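Local coordinates for L protein (CAS virus, PDB 5MV0) that snatches capped primers from host RNAs through the endonuclease domain at its N-terminus, for use in viral transcription, at the interface of chains A and B. Sequence-based numbering; all coordinates share one arbitrary frame. Chains: chain A/B, L protein.

The interface of chains A and B. Residues chain A 11, 30-33; chain B 16, 20, 154, 157, 203-207.
Main chain pairs with main chain where the C-terminal tail of chain B runs beside the loop that follows the 3-10 helix 22-27 of chain A. A:Ile30 N donates almost straight (178° at H) to B:Lys207 O, and B:Lys207 N returns a bond of 3.0 Å to A:Ile30 O, lying in that carbonyl's plane. It is a two-way, strand-like pairing, though B:Lys207 is poorly ordered and its bonds deserve caution.

Carboxylates meet next. B:Glu16, on helix 4-20, is extended, CG anti to the backbone N (chi1 -175°), and its OE1 takes A:Asp32 N at 2.7 Å through the syn lone pair. Its OE2 lies 2.6 Å from A:Asp32 OD2, the two side chains crossing with carboxylate planes 53° apart; one carboxyl is probably protonated, making a hydrogen bond of unseen direction. The other oxygen, A:Asp32 OD1, uses its syn lone pair for a salt bridge with A:Lys11 NZ. That amine nitrogen also crosses to B:Gly205 O, 3.0 Å away and approached from above the carbonyl plane, and reaches B:Ser204 N and OG through a water.

Apolar groups flank the acid: the B:Phe203 ring comes tip to tip, CE1 3.7 Å from A:Asp32 CG, while B:Leu157 CD2 touches A:Asp32 CB. B:Pro154 CG packs on A:Asp33 CA.

The patch joins chain B's tail, first helix, B:Pro154 and B:Leu157 to chain A's loop and first helix, without exact two-fold symmetry; it may reflect crystal packing rather than a functional oligomer.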
loop_
_atom_site.group_PDB
_atom_site.type_symbol
_atom_site.label_atom_id
_atom_site.label_comp_id
_atom_site.label_asym_id
_atom_site.label_seq_id
_atom_site.Cartn_x
_atom_site.Cartn_y
_atom_site.Cartn_z
ATOM N N LYS A 11 4.119 12.437 -16.406
ATOM C CA LYS A 11 4.941 11.233 -16.386
ATOM C C LYS A 11 5.943 11.239 -17.535
ATOM O O LYS A 11 7.124 10.911 -17.350
ATOM C CB LYS A 11 4.040 9.993 -16.447
ATOM C CG LYS A 11 4.505 8.867 -15.552
ATOM C CD LYS A 11 3.615 7.617 -15.594
ATOM C CE LYS A 11 4.476 6.364 -15.402
ATOM N NZ LYS A 11 3.745 5.044 -15.482
ATOM N N ILE A 30 8.949 8.075 -10.619
ATOM C CA ILE A 30 7.869 8.121 -11.580
ATOM C C ILE A 30 6.807 7.158 -11.088
ATOM O O ILE A 30 7.078 5.966 -10.919
ATOM C CB ILE A 30 8.367 7.777 -12.988
ATOM C CG1 ILE A 30 9.529 8.709 -13.330
ATOM C CG2 ILE A 30 7.288 7.960 -13.988
ATOM C CD1 ILE A 30 9.949 8.666 -14.737
ATOM N N VAL A 31 5.621 7.691 -10.794
ATOM C CA VAL A 31 4.490 6.921 -10.298
ATOM C C VAL A 31 3.268 7.349 -11.106
ATOM O O VAL A 31 3.310 8.300 -11.890
ATOM C CB VAL A 31 4.240 7.126 -8.783
ATOM C CG1 VAL A 31 5.419 6.595 -7.934
ATOM C CG2 VAL A 31 3.985 8.626 -8.488
ATOM N N ASP A 32 2.172 6.648 -10.896
ATOM C CA ASP A 32 0.947 6.918 -11.633
ATOM C C ASP A 32 -0.100 7.626 -10.796
ATOM O O ASP A 32 -1.138 8.028 -11.331
ATOM C CB ASP A 32 0.401 5.600 -12.198
ATOM C CG ASP A 32 1.447 4.885 -13.022
ATOM O OD1 ASP A 32 1.705 5.351 -14.148
ATOM O OD2 ASP A 32 2.059 3.915 -12.527
ATOM N N ASP A 33 0.153 7.798 -9.509
ATOM C CA ASP A 33 -0.727 8.563 -8.636
ATOM C C ASP A 33 -0.486 10.052 -8.861
ATOM O O ASP A 33 0.627 10.526 -8.608
ATOM C CB ASP A 33 -0.426 8.179 -7.194
ATOM C CG ASP A 33 -1.116 9.062 -6.157
ATOM O OD1 ASP A 33 -1.883 9.985 -6.486
ATOM O OD2 ASP A 33 -0.843 8.841 -4.967
ATOM N N GLU B 16 1.679 -1.019 -6.761
ATOM C CA GLU B 16 1.364 0.402 -6.648
ATOM C C GLU B 16 -0.034 0.611 -6.088
ATOM O O GLU B 16 -0.249 1.489 -5.239
ATOM C CB GLU B 16 1.499 1.104 -8.006
ATOM C CG GLU B 16 1.287 2.614 -7.890
ATOM C CD GLU B 16 1.563 3.392 -9.166
ATOM O OE1 GLU B 16 1.782 4.624 -9.078
ATOM O OE2 GLU B 16 1.554 2.784 -10.258
ATOM N N ILE B 20 -1.229 2.609 -2.622
ATOM C CA ILE B 20 -2.164 3.734 -2.616
ATOM C C ILE B 20 -3.334 3.471 -1.672
ATOM O O ILE B 20 -3.803 4.384 -0.983
ATOM C CB ILE B 20 -2.653 3.998 -4.052
ATOM C CG1 ILE B 20 -1.508 4.494 -4.932
ATOM C CG2 ILE B 20 -3.828 4.991 -4.064
ATOM C CD1 ILE B 20 -1.860 4.565 -6.434
ATOM N N PRO B 154 -5.889 5.599 -9.262
ATOM C CA PRO B 154 -5.986 6.150 -10.623
ATOM C C PRO B 154 -6.628 5.154 -11.582
ATOM O O PRO B 154 -6.318 3.959 -11.564
ATOM C CB PRO B 154 -4.525 6.424 -11.006
ATOM C CG PRO B 154 -3.769 6.499 -9.700
ATOM C CD PRO B 154 -4.506 5.589 -8.744
ATOM N N LEU B 157 -4.625 2.545 -13.541
ATOM C CA LEU B 157 -4.175 1.312 -12.897
ATOM C C LEU B 157 -5.276 0.251 -12.887
ATOM O O LEU B 157 -4.994 -0.939 -13.076
ATOM C CB LEU B 157 -3.680 1.608 -11.482
ATOM C CG LEU B 157 -2.438 2.503 -11.378
ATOM C CD1 LEU B 157 -2.017 2.703 -9.917
ATOM C CD2 LEU B 157 -1.284 1.922 -12.201
ATOM N N PHE B 203 2.506 1.532 -21.346
ATOM C CA PHE B 203 2.448 1.747 -19.909
ATOM C C PHE B 203 3.714 1.173 -19.297
ATOM O O PHE B 203 4.083 0.030 -19.583
ATOM C CB PHE B 203 1.211 1.099 -19.277
ATOM C CG PHE B 203 1.156 1.253 -17.780
ATOM C CD1 PHE B 203 0.716 2.442 -17.204
ATOM C CD2 PHE B 203 1.552 0.214 -16.947
ATOM C CE1 PHE B 203 0.676 2.595 -15.815
ATOM C CE2 PHE B 203 1.513 0.362 -15.570
ATOM C CZ PHE B 203 1.075 1.557 -15.005
ATOM N N SER B 204 4.385 1.964 -18.467
ATOM C CA SER B 204 5.665 1.534 -17.935
ATOM C C SER B 204 5.666 1.335 -16.425
ATOM O O SER B 204 6.687 0.899 -15.882
ATOM C CB SER B 204 6.760 2.532 -18.332
ATOM O OG SER B 204 6.521 3.798 -17.742
ATOM N N GLY B 205 4.559 1.621 -15.726
ATOM C CA GLY B 205 4.563 1.379 -14.280
ATOM C C GLY B 205 5.470 2.352 -13.539
ATOM O O GLY B 205 5.860 3.395 -14.065
ATOM N N THR B 206 5.818 1.997 -12.302
ATOM C CA THR B 206 6.636 2.910 -11.502
ATOM C C THR B 206 8.123 2.652 -11.725
ATOM O O THR B 206 8.548 1.534 -12.021
ATOM C CB THR B 206 6.342 2.817 -10.000
ATOM O OG1 THR B 206 6.840 1.580 -9.465
ATOM C CG2 THR B 206 4.841 2.951 -9.707
ATOM N N LYS B 207 8.911 3.709 -11.555
ATOM C CA LYS B 207 10.364 3.678 -11.711
ATOM C C LYS B 207 11.013 4.594 -10.676
ATOM O O LYS B 207 10.344 5.478 -10.120
ATOM C CB LYS B 207 10.774 4.110 -13.123
ATOM C CG LYS B 207 10.422 3.101 -14.188
ATOM C CD LYS B 207 10.252 3.740 -15.537
ATOM C CE LYS B 207 9.671 2.737 -16.522
ATOM N NZ LYS B 207 10.703 1.927 -17.218
ATOM O OXT LYS B 207 12.206 4.469 -10.376
HETATM O O HOH W 1 3.529 4.889 -18.407
#